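Bazooka, isoform C,LD29223p (Drosophila melanogaster, PDB 5OAK) uses its first PDZ domain to bind the C-terminal peptide of the cell polarity protein Par6, and may also bind phosphatidylinositol and phosphatidic acid. Local coordinates at residues A[65-68]-A[69-72]; A[71-74]-A[75-78]. All blocks are in the same frame, centred on the assembly; numbering follows the deposited sequence.

Contacts 1 and 2 follow one another along helix 68-78 of the PDZ domain, overlapping at Val71 and Gln72, their centres about 8 Å apart. Contact 1 (65-68 with 69-72) is the more exposed: it covers the loop after strand 61-62 and the start of the helix, where side chains of Thr67 and Gln70 satisfy backbone N-H groups in a capping box. Contact 2 (71-74 with 75-78) is partly buried and lies wholly within the helix; there four backbone hydrogen bonds run between the segments, the arginines make only weak or long contacts with Glu73 and Gln74 within the helix, and Val71, Leu75 and Ala78 are buried. Both contacts also touch the second subunit.

Contact 1: residues A[65-68]-A[69-72]; sequences GLTE and SQVQ
Thr67 and Gln70 exchange two bonds in a capping box, their side chains crossing at about a right angle. Thr67 OG1, the N-cap oxygen, accepts from Gln70 N at 3.0 Å; a chi1 of 74° sets this hydroxyl between the backbone N and the carbonyl carbon, turned to the first turn of the helix. In return Gln70 OE1 accepts from Thr67 N at 2.9 Å. That bond is nearly straight, at 170° about the hydrogen, and the donor lies in the amide plane on a lone pair of OE1. This in-plane bond helps set the amide rotation of Gln70, and Leu66 CD2 rests 3.7 Å from the same OE1. Leu66 CB meets Val71 CG2 at 3.8 Å, the N'-to-N4 contact of a hydrophobic staple beside the box. A water joins Glu68 and Gln72, donating to Glu68 OE1 at 2.8 Å and accepting from Gln72 NE2 at 2.8 Å. Backbone bonds from Val71 N to Thr67 O and from Gln72 N to Glu68 O begin the helical ladder. The box thus leads from the loop after strand 61-62 into helix 68-78, which in PDZ domains flanks the peptide-binding groove; here Glu68 and Gln72 pack on Gly113 and Val110 of the second subunit's fused Par6 peptide.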
# COMPACT_ATOMS: atom_id res chain seq x y z
N GLY A 65 -12.55 0.02 -6.75
CA GLY A 65 -13.29 0.77 -7.76
C GLY A 65 -12.42 1.73 -8.52
O GLY A 65 -12.87 2.25 -9.56
N LEU A 66 -11.21 1.99 -8.06
CA LEU A 66 -10.33 2.89 -8.81
C LEU A 66 -9.60 2.13 -9.90
O LEU A 66 -9.30 0.92 -9.74
CB LEU A 66 -9.29 3.56 -7.89
CG LEU A 66 -9.88 4.44 -6.80
CD1 LEU A 66 -8.71 5.14 -6.06
CD2 LEU A 66 -10.86 5.47 -7.34
N THR A 67 -9.30 2.82 -11.00
CA THR A 67 -8.55 2.19 -12.06
C THR A 67 -7.10 2.00 -11.60
O THR A 67 -6.62 2.61 -10.60
CB THR A 67 -8.55 3.02 -13.36
OG1 THR A 67 -7.68 4.15 -13.15
CG2 THR A 67 -9.95 3.50 -13.78
N GLU A 68 -6.40 1.15 -12.32
CA GLU A 68 -5.01 0.87 -11.99
C GLU A 68 -4.20 2.19 -11.98
O GLU A 68 -3.37 2.43 -11.10
CB GLU A 68 -4.43 -0.17 -12.98
CG GLU A 68 -3.13 -0.67 -12.53
CD GLU A 68 -2.57 -1.85 -13.32
OE1 GLU A 68 -1.34 -2.09 -13.23
OE2 GLU A 68 -3.33 -2.56 -14.00
N SER A 69 -4.48 3.05 -12.94
CA SER A 69 -3.79 4.34 -13.05
C SER A 69 -4.16 5.28 -11.91
O SER A 69 -3.30 5.98 -11.39
CB SER A 69 -4.11 5.00 -14.39
OG SER A 69 -3.56 6.31 -14.49
N GLN A 70 -5.43 5.29 -11.53
CA GLN A 70 -5.83 6.10 -10.40
C GLN A 70 -5.15 5.65 -9.11
O GLN A 70 -4.82 6.50 -8.26
CB GLN A 70 -7.35 6.00 -10.23
CG GLN A 70 -8.17 6.85 -11.21
CD GLN A 70 -9.66 6.66 -10.93
OE1 GLN A 70 -10.18 5.54 -10.94
NE2 GLN A 70 -10.35 7.76 -10.59
N VAL A 71 -4.96 4.33 -8.93
CA VAL A 71 -4.33 3.85 -7.69
C VAL A 71 -2.88 4.33 -7.66
O VAL A 71 -2.40 4.79 -6.64
CB VAL A 71 -4.43 2.32 -7.57
CG1 VAL A 71 -3.53 1.79 -6.47
CG2 VAL A 71 -5.87 1.89 -7.34
N GLN A 72 -2.21 4.28 -8.81
CA GLN A 72 -0.81 4.70 -8.87
C GLN A 72 -0.73 6.19 -8.53
O GLN A 72 0.16 6.63 -7.81
CB GLN A 72 -0.22 4.41 -10.24
CG GLN A 72 0.13 2.95 -10.41
CD GLN A 72 0.55 2.64 -11.82
OE1 GLN A 72 0.84 3.54 -12.59
NE2 GLN A 72 0.54 1.36 -12.19
O HOH W 1 -0.23 -0.98 -10.94

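Contact 2: residues A[71-74]-A[75-78]; sequences VQEQ and LRRA
Leu75 N donates to Val71 O at 2.9 Å, the first of four successive backbone bonds from N of residue i+4 to O of residue i, continuing with Arg76 N to Gln72 O and Arg77 N to Glu73 O and ending with Ala78 N to Gln74 O at 2.9 Å. This unbroken ladder shows regular alpha-helix throughout. Arg76 NE donates to Gly107 O of the second subunit, a bond to the engineered linker and so a product of the fusion. Side-chain polar contacts within the helix are looser. Arg77 NH1 approaches Gln74 OE1 to 2.8 Å at the guanidinium edge, but the angle of 125° at the hydrogen makes the bond weak, and because Gln74 was deposited in two conformers it is doubtful as a permanent feature. Glu73 spreads its two oxygens between two arginines: with its chain bent at chi2 (49°), OE1 forms a long salt bridge of 3.7 Å to Arg76 NH1, near the guanidinium plane, while OE2 lies over a face of the Arg77 guanidinium, 4.0 Å from NE, with no N-H directed at it. Arg76 runs alongside Gln72, the amide and guanidinium planes almost perpendicular. Leu75 meets Leu115 in the second subunit's fused Par6 peptide. Among the buried residues, Val71 CG1 and Leu75 CD1 are 4.4 Å apart. Both pack on Leu33 of strand 33-38, and Leu75 and Ala78 touch Ile58 of strand 54-58, so this face of helix 68-78 lies against the PDZ sheet.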
# COMPACT_ATOMS: atom_id res chain seq x y z
N VAL A 71 -4.96 4.33 -8.93
CA VAL A 71 -4.33 3.85 -7.69
C VAL A 71 -2.88 4.33 -7.66
O VAL A 71 -2.40 4.79 -6.64
CB VAL A 71 -4.43 2.32 -7.57
CG1 VAL A 71 -3.53 1.79 -6.47
CG2 VAL A 71 -5.87 1.89 -7.34
N GLN A 72 -2.21 4.28 -8.81
CA GLN A 72 -0.81 4.70 -8.87
C GLN A 72 -0.73 6.19 -8.53
O GLN A 72 0.16 6.63 -7.81
CB GLN A 72 -0.22 4.41 -10.24
CG GLN A 72 0.13 2.95 -10.41
CD GLN A 72 0.55 2.64 -11.82
OE1 GLN A 72 0.84 3.54 -12.59
NE2 GLN A 72 0.54 1.36 -12.19
N GLU A 73 -1.66 6.96 -9.08
CA GLU A 73 -1.69 8.40 -8.80
C GLU A 73 -1.95 8.68 -7.33
O GLU A 73 -1.35 9.58 -6.76
CB GLU A 73 -2.76 9.11 -9.64
CG GLU A 73 -2.80 10.64 -9.42
CD GLU A 73 -1.43 11.34 -9.50
OE1 GLU A 73 -0.61 10.99 -10.38
OE2 GLU A 73 -1.17 12.26 -8.69
N GLN A 74 -2.86 7.95 -6.70
CA GLN A 74 -3.09 8.21 -5.30
C GLN A 74 -1.89 7.79 -4.45
O GLN A 74 -1.61 8.43 -3.45
CB GLN A 74 -4.41 7.55 -4.88
CG GLN A 74 -5.58 8.20 -5.64
CD GLN A 74 -5.59 9.75 -5.51
OE1 GLN A 74 -5.68 10.47 -6.49
NE2 GLN A 74 -5.48 10.22 -4.30
N LEU A 75 -1.15 6.74 -4.86
CA LEU A 75 0.09 6.42 -4.15
C LEU A 75 1.08 7.56 -4.25
O LEU A 75 1.75 7.90 -3.27
CB LEU A 75 0.76 5.20 -4.73
CG LEU A 75 0.04 3.95 -4.33
CD1 LEU A 75 0.52 2.78 -5.22
CD2 LEU A 75 0.33 3.66 -2.89
N ARG A 76 1.23 8.11 -5.45
CA ARG A 76 2.19 9.21 -5.62
C ARG A 76 1.79 10.38 -4.75
O ARG A 76 2.63 11.02 -4.12
CB ARG A 76 2.26 9.64 -7.10
CG ARG A 76 2.98 8.64 -7.98
CD ARG A 76 3.19 9.13 -9.44
NE ARG A 76 3.46 8.01 -10.32
CZ ARG A 76 2.54 7.46 -11.13
NH1 ARG A 76 1.30 7.96 -11.20
NH2 ARG A 76 2.87 6.41 -11.89
N ARG A 77 0.51 10.69 -4.71
CA ARG A 77 0.03 11.76 -3.85
C ARG A 77 0.30 11.50 -2.36
O ARG A 77 0.80 12.37 -1.64
CB ARG A 77 -1.46 12.00 -4.07
CG ARG A 77 -1.75 12.79 -5.27
CD ARG A 77 -3.19 13.34 -5.12
NE ARG A 77 -3.49 14.33 -6.14
CZ ARG A 77 -4.46 14.21 -7.03
NH1 ARG A 77 -5.25 13.15 -6.99
NH2 ARG A 77 -4.66 15.16 -7.94
N ALA A 78 0.00 10.29 -1.91
CA ALA A 78 0.20 9.95 -0.52
C ALA A 78 1.67 10.03 -0.15
O ALA A 78 2.00 10.36 1.01
CB ALA A 78 -0.32 8.52 -0.25